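Local coordinates for epidermin leader peptide processing serine protease EpiP (Staphylococcus aureus subsp. aureus, PDB 3QFH), which is a subtilisin-like serine endopeptidase that probably cuts the leader peptide from the lantibiotic precursor pre-epidermin during its maturation, at residues H137-K149 and S186-F200. Sequence-based numbering, arbitrary orientation.
Sequences HDDLKNNFSTDSK and SANGKLIGVAPNNKF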
ATOM      1  N   HIS A 137       8.435  17.874  -7.034  1.00 28.30           N
ATOM      2  CA  HIS A 137       9.456  17.867  -5.999  1.00 27.32           C
ATOM      3  C   HIS A 137      10.773  17.604  -6.715  1.00 27.93           C
ATOM      4  O   HIS A 137      10.831  16.695  -7.540  1.00 25.97           O
ATOM      5  CB  HIS A 137       9.201  16.753  -4.994  1.00 25.68           C
ATOM      6  CG  HIS A 137      10.034  16.859  -3.763  1.00 27.25           C
ATOM      7  ND1 HIS A 137      11.399  16.673  -3.766  1.00 25.84           N
ATOM      8  CD2 HIS A 137       9.689  17.095  -2.477  1.00 24.08           C
ATOM      9  CE1 HIS A 137      11.863  16.826  -2.539  1.00 25.04           C
ATOM     10  NE2 HIS A 137      10.845  17.092  -1.739  1.00 25.52           N
ATOM     11  N   ASP A 138      11.815  18.382  -6.401  1.00 28.31           N
ATOM     12  CA  ASP A 138      13.134  18.240  -7.057  1.00 30.25           C
ATOM     13  C   ASP A 138      13.726  16.812  -7.016  1.00 29.17           C
ATOM     14  O   ASP A 138      14.370  16.387  -7.962  1.00 30.01           O
ATOM     15  CB  ASP A 138      14.155  19.214  -6.454  1.00 31.86           C
ATOM     16  CG  ASP A 138      13.892  20.675  -6.832  1.00 37.29           C
ATOM     17  OD1 ASP A 138      13.053  20.953  -7.716  1.00 45.26           O
ATOM     18  OD2 ASP A 138      14.554  21.556  -6.238  1.00 46.49           O
ATOM     19  N   ASP A 139      13.507  16.083  -5.930  1.00 27.31           N
ATOM     20  CA  ASP A 139      14.005  14.711  -5.818  1.00 27.34           C
ATOM     21  C   ASP A 139      13.119  13.660  -6.498  1.00 26.04           C
ATOM     22  O   ASP A 139      13.536  12.519  -6.661  1.00 26.96           O
ATOM     23  CB  ASP A 139      14.191  14.323  -4.354  1.00 25.65           C
ATOM     24  CG  ASP A 139      15.232  15.153  -3.664  1.00 27.75           C
ATOM     25  OD1 ASP A 139      15.881  16.004  -4.322  1.00 29.67           O
ATOM     26  OD2 ASP A 139      15.438  14.941  -2.458  1.00 33.95           O
ATOM     27  N   LEU A 140      11.922  14.035  -6.919  1.00 25.47           N
ATOM     28  CA  LEU A 140      11.000  13.054  -7.515  1.00 25.53           C
ATOM     29  C   LEU A 140      10.641  13.306  -8.961  1.00 25.42           C
ATOM     30  O   LEU A 140      10.149  12.405  -9.610  1.00 26.67           O
ATOM     31  CB  LEU A 140       9.670  13.056  -6.758  1.00 24.24           C
ATOM     32  CG  LEU A 140       9.701  12.813  -5.251  1.00 24.13           C
ATOM     33  CD1 LEU A 140       8.292  13.011  -4.694  1.00 22.40           C
ATOM     34  CD2 LEU A 140      10.222  11.416  -4.967  1.00 20.29           C
ATOM     35  N   LYS A 141      10.858  14.517  -9.464  1.00 26.41           N
ATOM     36  CA  LYS A 141      10.363  14.854 -10.799  1.00 27.43           C
ATOM     37  C   LYS A 141      10.935  13.996 -11.922  1.00 28.89           C
ATOM     38  O   LYS A 141      10.222  13.692 -12.875  1.00 29.38           O
ATOM     39  CB  LYS A 141      10.541  16.352 -11.098  1.00 29.54           C
ATOM     40  CG  LYS A 141      12.001  16.847 -11.125  1.00 31.77           C
ATOM     41  CD  LYS A 141      12.075  18.378 -11.226  1.00 34.85           C
ATOM     42  CE  LYS A 141      13.528  18.879 -11.218  1.00 39.60           C
ATOM     43  NZ  LYS A 141      13.612  20.372 -11.377  1.00 43.65           N
ATOM     44  N   ASN A 142      12.198  13.590 -11.835  1.00 29.01           N
ATOM     45  CA  ASN A 142      12.747  12.797 -12.928  1.00 29.61           C
ATOM     46  C   ASN A 142      12.169  11.378 -12.990  1.00 28.60           C
ATOM     47  O   ASN A 142      12.079  10.789 -14.069  1.00 30.91           O
ATOM     48  CB  ASN A 142      14.273  12.749 -12.877  1.00 29.87           C
ATOM     49  CG  ASN A 142      14.871  12.211 -14.173  1.00 36.51           C
ATOM     50  OD1 ASN A 142      15.660  11.267 -14.170  1.00 42.03           O
ATOM     51  ND2 ASN A 142      14.429  12.768 -15.295  1.00 41.85           N
ATOM     52  N   ASN A 143      11.759  10.839 -11.844  1.00 27.23           N
ATOM     53  CA  ASN A 143      11.220   9.481 -11.781  1.00 26.48           C
ATOM     54  C   ASN A 143       9.697   9.390 -11.922  1.00 26.98           C
ATOM     55  O   ASN A 143       9.146   8.315 -12.179  1.00 26.27           O
ATOM     56  CB  ASN A 143      11.747   8.786 -10.514  1.00 25.16           C
ATOM     57  CG  ASN A 143      13.260   8.489 -10.611  1.00 28.20           C
ATOM     58  OD1 ASN A 143      13.829   8.475 -11.720  1.00 28.96           O
ATOM     59  ND2 ASN A 143      13.900   8.217  -9.478  1.00 26.07           N
ATOM     60  N   PHE A 144       9.028  10.528 -11.786  1.00 26.02           N
ATOM     61  CA  PHE A 144       7.592  10.597 -11.911  1.00 27.45           C
ATOM     62  C   PHE A 144       7.136  10.211 -13.312  1.00 28.03           C
ATOM     63  O   PHE A 144       7.601  10.772 -14.278  1.00 27.92           O
ATOM     64  CB  PHE A 144       7.099  12.019 -11.636  1.00 27.67           C
ATOM     65  CG  PHE A 144       5.611  12.156 -11.748  1.00 28.79           C
ATOM     66  CD1 PHE A 144       5.041  12.776 -12.841  1.00 28.70           C
ATOM     67  CD2 PHE A 144       4.781  11.589 -10.777  1.00 29.41           C
ATOM     68  CE1 PHE A 144       3.666  12.876 -12.951  1.00 29.18           C
ATOM     69  CE2 PHE A 144       3.417  11.667 -10.881  1.00 25.54           C
ATOM     70  CZ  PHE A 144       2.854  12.323 -11.976  1.00 29.85           C
ATOM     71  N   SER A 145       6.214   9.270 -13.412  1.00 28.35           N
ATOM     72  CA  SER A 145       5.675   8.886 -14.717  1.00 29.57           C
ATOM     73  C   SER A 145       4.351   9.604 -14.988  1.00 31.81           C
ATOM     74  O   SER A 145       3.468   9.658 -14.114  1.00 30.56           O
ATOM     75  CB  SER A 145       5.452   7.375 -14.793  1.00 29.04           C
ATOM     76  OG  SER A 145       4.674   7.042 -15.936  1.00 30.88           O
ATOM     77  N   THR A 146       4.199  10.126 -16.203  1.00 33.74           N
ATOM     78  CA  THR A 146       2.957  10.780 -16.592  1.00 36.24           C
ATOM     79  C   THR A 146       1.799   9.789 -16.796  1.00 37.03           C
ATOM     80  O   THR A 146       0.695  10.195 -17.095  1.00 39.24           O
ATOM     81  CB  THR A 146       3.125  11.653 -17.833  1.00 37.12           C
ATOM     82  OG1 THR A 146       3.581  10.851 -18.926  1.00 39.31           O
ATOM     83  CG2 THR A 146       4.121  12.799 -17.545  1.00 35.81           C
ATOM     84  N   ASP A 147       2.052   8.494 -16.630  1.00 37.59           N
ATOM     85  CA  ASP A 147       0.989   7.493 -16.703  1.00 37.13           C
ATOM     86  C   ASP A 147       0.257   7.414 -15.359  1.00 34.28           C
ATOM     87  O   ASP A 147      -0.675   6.638 -15.193  1.00 34.93           O
ATOM     88  CB  ASP A 147       1.560   6.126 -17.090  1.00 38.04           C
ATOM     89  CG  ASP A 147       2.119   6.112 -18.500  1.00 43.03           C
ATOM     90  OD1 ASP A 147       1.672   6.944 -19.329  1.00 50.35           O
ATOM     91  OD2 ASP A 147       2.999   5.269 -18.793  1.00 51.69           O
ATOM     92  N   SER A 148       0.682   8.222 -14.396  1.00 30.81           N
ATOM     93  CA  SER A 148       0.038   8.248 -13.094  1.00 28.80           C
ATOM     94  C   SER A 148      -1.439   8.621 -13.265  1.00 29.90           C
ATOM     95  O   SER A 148      -1.779   9.449 -14.114  1.00 31.97           O
ATOM     96  CB  SER A 148       0.758   9.232 -12.184  1.00 27.65           C
ATOM     97  OG  SER A 148       2.065   8.770 -11.877  1.00 24.18           O
ATOM     98  N   LYS A 149      -2.319   8.002 -12.486  1.00 28.52           N
ATOM     99  CA  LYS A 149      -3.744   8.263 -12.630  1.00 30.08           C
ATOM    100  C   LYS A 149      -4.492   8.534 -11.330  1.00 29.37           C
ATOM    101  O   LYS A 149      -4.098   8.092 -10.255  1.00 28.47           O
ATOM    102  CB  LYS A 149      -4.398   7.095 -13.354  1.00 31.68           C
ATOM    103  CG  LYS A 149      -3.811   6.850 -14.735  1.00 34.13           C
ATOM    104  CD  LYS A 149      -4.410   5.626 -15.390  1.00 37.86           C
ATOM    105  CE  LYS A 149      -3.780   5.360 -16.781  1.00 38.03           C
ATOM    106  NZ  LYS A 149      -2.295   5.087 -16.759  1.00 32.89           N
ATOM    107  N   SER A 186      11.711   6.174  -4.712  1.00 28.64           N
ATOM    108  CA  SER A 186      12.266   6.805  -5.896  1.00 29.17           C
ATOM    109  C   SER A 186      13.045   8.127  -5.803  1.00 29.00           C
ATOM    110  O   SER A 186      13.409   8.686  -6.843  1.00 30.19           O
ATOM    111  CB  SER A 186      11.072   7.045  -6.832  1.00 30.79           C
ATOM    112  OG  SER A 186      10.271   5.868  -6.985  1.00 33.58           O
ATOM    113  N   ALA A 187      13.275   8.658  -4.609  1.00 27.71           N
ATOM    114  CA  ALA A 187      14.000   9.926  -4.503  1.00 27.38           C
ATOM    115  C   ALA A 187      15.375   9.782  -5.140  1.00 27.34           C
ATOM    116  O   ALA A 187      16.067   8.798  -4.916  1.00 27.08           O
ATOM    117  CB  ALA A 187      14.146  10.368  -3.035  1.00 26.55           C
ATOM    118  N   ASN A 188      15.750  10.752  -5.961  1.00 26.66           N
ATOM    119  CA  ASN A 188      17.077  10.787  -6.516  1.00 27.13           C
ATOM    120  C   ASN A 188      17.513  12.256  -6.661  1.00 27.23           C
ATOM    121  O   ASN A 188      17.416  12.830  -7.721  1.00 27.26           O
ATOM    122  CB  ASN A 188      17.144  10.026  -7.836  1.00 27.73           C
ATOM    123  CG  ASN A 188      18.583   9.848  -8.336  1.00 28.93           C
ATOM    124  OD1 ASN A 188      19.529  10.196  -7.656  1.00 31.74           O
ATOM    125  ND2 ASN A 188      18.730   9.307  -9.519  1.00 35.29           N
ATOM    126  N   GLY A 189      17.915  12.853  -5.546  1.00 27.71           N
ATOM    127  CA  GLY A 189      18.381  14.254  -5.485  1.00 28.85           C
ATOM    128  C   GLY A 189      19.180  14.424  -4.195  1.00 29.47           C
ATOM    129  O   GLY A 189      20.204  13.771  -4.029  1.00 28.28           O
ATOM    130  N   LYS A 190      18.701  15.268  -3.271  1.00 28.66           N
ATOM    131  CA  LYS A 190      19.370  15.440  -1.986  1.00 28.90           C
ATOM    132  C   LYS A 190      19.123  14.173  -1.187  1.00 27.33           C
ATOM    133  O   LYS A 190      20.038  13.633  -0.574  1.00 27.66           O
ATOM    134  CB  LYS A 190      18.880  16.696  -1.265  1.00 30.71           C
ATOM    135  CG  LYS A 190      19.227  17.979  -2.045  1.00 34.48           C
ATOM    136  CD  LYS A 190      18.559  19.242  -1.509  1.00 38.24           C
ATOM    137  CE  LYS A 190      19.240  19.781  -0.263  1.00 42.30           C
ATOM    138  NZ  LYS A 190      19.063  18.907   0.906  1.00 46.43           N
ATOM    139  N   LEU A 191      17.883  13.685  -1.235  1.00 26.45           N
ATOM    140  CA  LEU A 191      17.510  12.427  -0.613  1.00 27.03           C
ATOM    141  C   LEU A 191      17.590  11.309  -1.685  1.00 26.22           C
ATOM    142  O   LEU A 191      17.321  11.558  -2.871  1.00 26.30           O
ATOM    143  CB  LEU A 191      16.076  12.511  -0.116  1.00 27.43           C
ATOM    144  CG  LEU A 191      15.678  11.497   0.934  1.00 31.13           C
ATOM    145  CD1 LEU A 191      16.131  12.064   2.291  1.00 32.66           C
ATOM    146  CD2 LEU A 191      14.167  11.253   0.939  1.00 35.79           C
ATOM    147  N   ILE A 192      17.951  10.094  -1.269  1.00 25.25           N
ATOM    148  CA  ILE A 192      18.018   8.943  -2.184  1.00 25.97           C
ATOM    149  C   ILE A 192      17.073   7.812  -1.734  1.00 24.58           C
ATOM    150  O   ILE A 192      17.118   7.386  -0.597  1.00 25.15           O
ATOM    151  CB  ILE A 192      19.432   8.336  -2.240  1.00 25.38           C
ATOM    152  CG1 ILE A 192      20.500   9.429  -2.432  1.00 29.04           C
ATOM    153  CG2 ILE A 192      19.486   7.275  -3.315  1.00 25.67           C
ATOM    154  CD1 ILE A 192      20.357  10.210  -3.673  1.00 32.57           C
ATOM    155  N   GLY A 193      16.217   7.349  -2.630  1.00 25.32           N
ATOM    156  CA  GLY A 193      15.327   6.221  -2.333  1.00 24.24           C
ATOM    157  C   GLY A 193      16.014   4.889  -2.581  1.00 24.16           C
ATOM    158  O   GLY A 193      17.208   4.837  -2.905  1.00 23.14           O
ATOM    159  N   VAL A 194      15.263   3.802  -2.459  1.00 24.00           N
ATOM    160  CA  VAL A 194      15.838   2.468  -2.641  1.00 24.06           C
ATOM    161  C   VAL A 194      16.149   2.206  -4.095  1.00 23.87           C
ATOM    162  O   VAL A 194      17.166   1.611  -4.399  1.00 25.20           O
ATOM    163  CB  VAL A 194      14.888   1.348  -2.072  1.00 25.30           C
ATOM    164  CG1 VAL A 194      15.450  -0.073  -2.353  1.00 24.65           C
ATOM    165  CG2 VAL A 194      14.688   1.562  -0.591  1.00 28.19           C
ATOM    166  N   ALA A 195      15.299   2.705  -4.990  1.00 22.95           N
ATOM    167  CA  ALA A 195      15.423   2.474  -6.423  1.00 23.38           C
ATOM    168  C   ALA A 195      15.463   3.809  -7.162  1.00 24.12           C
ATOM    169  O   ALA A 195      14.496   4.178  -7.824  1.00 24.66           O
ATOM    170  CB  ALA A 195      14.207   1.602  -6.916  1.00 21.81           C
ATOM    171  N   PRO A 196      16.597   4.528  -7.078  1.00 24.09           N
ATOM    172  CA  PRO A 196      16.722   5.882  -7.620  1.00 24.70           C
ATOM    173  C   PRO A 196      16.661   6.082  -9.132  1.00 26.40           C
ATOM    174  O   PRO A 196      16.546   7.228  -9.566  1.00 25.54           O
ATOM    175  CB  PRO A 196      18.085   6.354  -7.090  1.00 26.40           C
ATOM    176  CG  PRO A 196      18.824   5.125  -6.742  1.00 26.04           C
ATOM    177  CD  PRO A 196      17.822   4.084  -6.394  1.00 25.78           C
ATOM    178  N   ASN A 197      16.733   5.003  -9.914  1.00 27.40           N
ATOM    179  CA  ASN A 197      16.668   5.100 -11.375  1.00 29.17           C
ATOM    180  C   ASN A 197      15.376   4.527 -11.971  1.00 27.58           C
ATOM    181  O   ASN A 197      15.178   4.568 -13.167  1.00 29.21           O
ATOM    182  CB  ASN A 197      17.881   4.399 -11.988  1.00 30.82           C
ATOM    183  CG  ASN A 197      19.215   4.963 -11.477  1.00 32.93           C
ATOM    184  OD1 ASN A 197      19.323   6.140 -11.139  1.00 33.45           O
ATOM    185  ND2 ASN A 197      20.227   4.106 -11.417  1.00 35.51           N
ATOM    186  N   ASN A 198      14.504   3.993 -11.130  1.00 26.79           N
ATOM    187  CA  ASN A 198      13.221   3.462 -11.579  1.00 26.25           C
ATOM    188  C   ASN A 198      12.135   4.527 -11.584  1.00 25.26           C
ATOM    189  O   ASN A 198      12.087   5.405 -10.711  1.00 24.26           O
ATOM    190  CB  ASN A 198      12.741   2.289 -10.690  1.00 24.17           C
ATOM    191  CG  ASN A 198      13.577   1.033 -10.873  1.00 27.82           C
ATOM    192  OD1 ASN A 198      14.672   0.919 -10.330  1.00 29.47           O
ATOM    193  ND2 ASN A 198      13.045   0.069 -11.630  1.00 28.01           N
ATOM    194  N   LYS A 199      11.244   4.433 -12.555  1.00 25.22           N
ATOM    195  CA  LYS A 199      10.111   5.337 -12.621  1.00 25.02           C
ATOM    196  C   LYS A 199       9.042   4.798 -11.688  1.00 25.72           C
ATOM    197  O   LYS A 199       8.928   3.569 -11.496  1.00 26.64           O
ATOM    198  CB  LYS A 199       9.522   5.410 -14.029  1.00 26.04           C
ATOM    199  CG  LYS A 199      10.496   5.751 -15.144  1.00 30.56           C
ATOM    200  CD  LYS A 199      11.188   7.080 -14.909  1.00 36.92           C
ATOM    201  CE  LYS A 199      12.197   7.367 -16.019  1.00 40.70           C
ATOM    202  NZ  LYS A 199      12.972   8.624 -15.811  1.00 42.46           N
ATOM    203  N   PHE A 200       8.279   5.707 -11.090  1.00 24.46           N
ATOM    204  CA  PHE A 200       7.168   5.336 -10.259  1.00 24.39           C
ATOM    205  C   PHE A 200       5.925   5.962 -10.862  1.00 25.59           C
ATOM    206  O   PHE A 200       5.983   6.983 -11.578  1.00 24.66           O
ATOM    207  CB  PHE A 200       7.368   5.737  -8.794  1.00 24.70           C
ATOM    208  CG  PHE A 200       7.214   7.207  -8.522  1.00 26.23           C
ATOM    209  CD1 PHE A 200       6.007   7.714  -8.063  1.00 26.96           C
ATOM    210  CD2 PHE A 200       8.279   8.078  -8.705  1.00 28.27           C
ATOM    211  CE1 PHE A 200       5.864   9.056  -7.797  1.00 25.88           C
ATOM    212  CE2 PHE A 200       8.145   9.427  -8.429  1.00 26.57           C
ATOM    213  CZ  PHE A 200       6.937   9.918  -7.989  1.00 25.64           C
TER
HETATM  214  O   HOH W   1      16.174   9.817 -11.670  1.00 27.90           O
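N143 pushes its amide between S186 and P196. CB sits 3.4 Å from N198 O and 4.0 Å from F200 CD2. CG is turned beside its own backbone N (chi1 -70°), which carries the amide in among the carbonyls at the end of helix 177-186 and the loop after it. OD1 lies 2.7 Å from a water that also approaches N142 OD1. ND2 spends both protons: one on S186 O at 2.7 Å, in that carbonyl's plane and on a lone pair, the other on P196 O at 2.8 Å, reached from above its carbonyl plane. Both acceptors lie close to the amide plane, so its rotation is fixed.

D139 forms a second clamp. OD1 and OD2 receive K190 N and L191 N (3.1 and 3.0 Å), both from above the carboxylate plane, and Y376 also bonds OD2. Further along, F200 N to N143 O and S145 N to F200 O bridge the backbones where strand 200-204 begins, and the edge of F144 points toward the face of F200 in an offset edge-to-face stack. The side chains of N143 and D139 thus satisfy backbone groups of 186-200, while main-chain bonds, N188 N to D139 O among them, add to the join behind helix 177-186, which probably carries the catalytic histidine at its start.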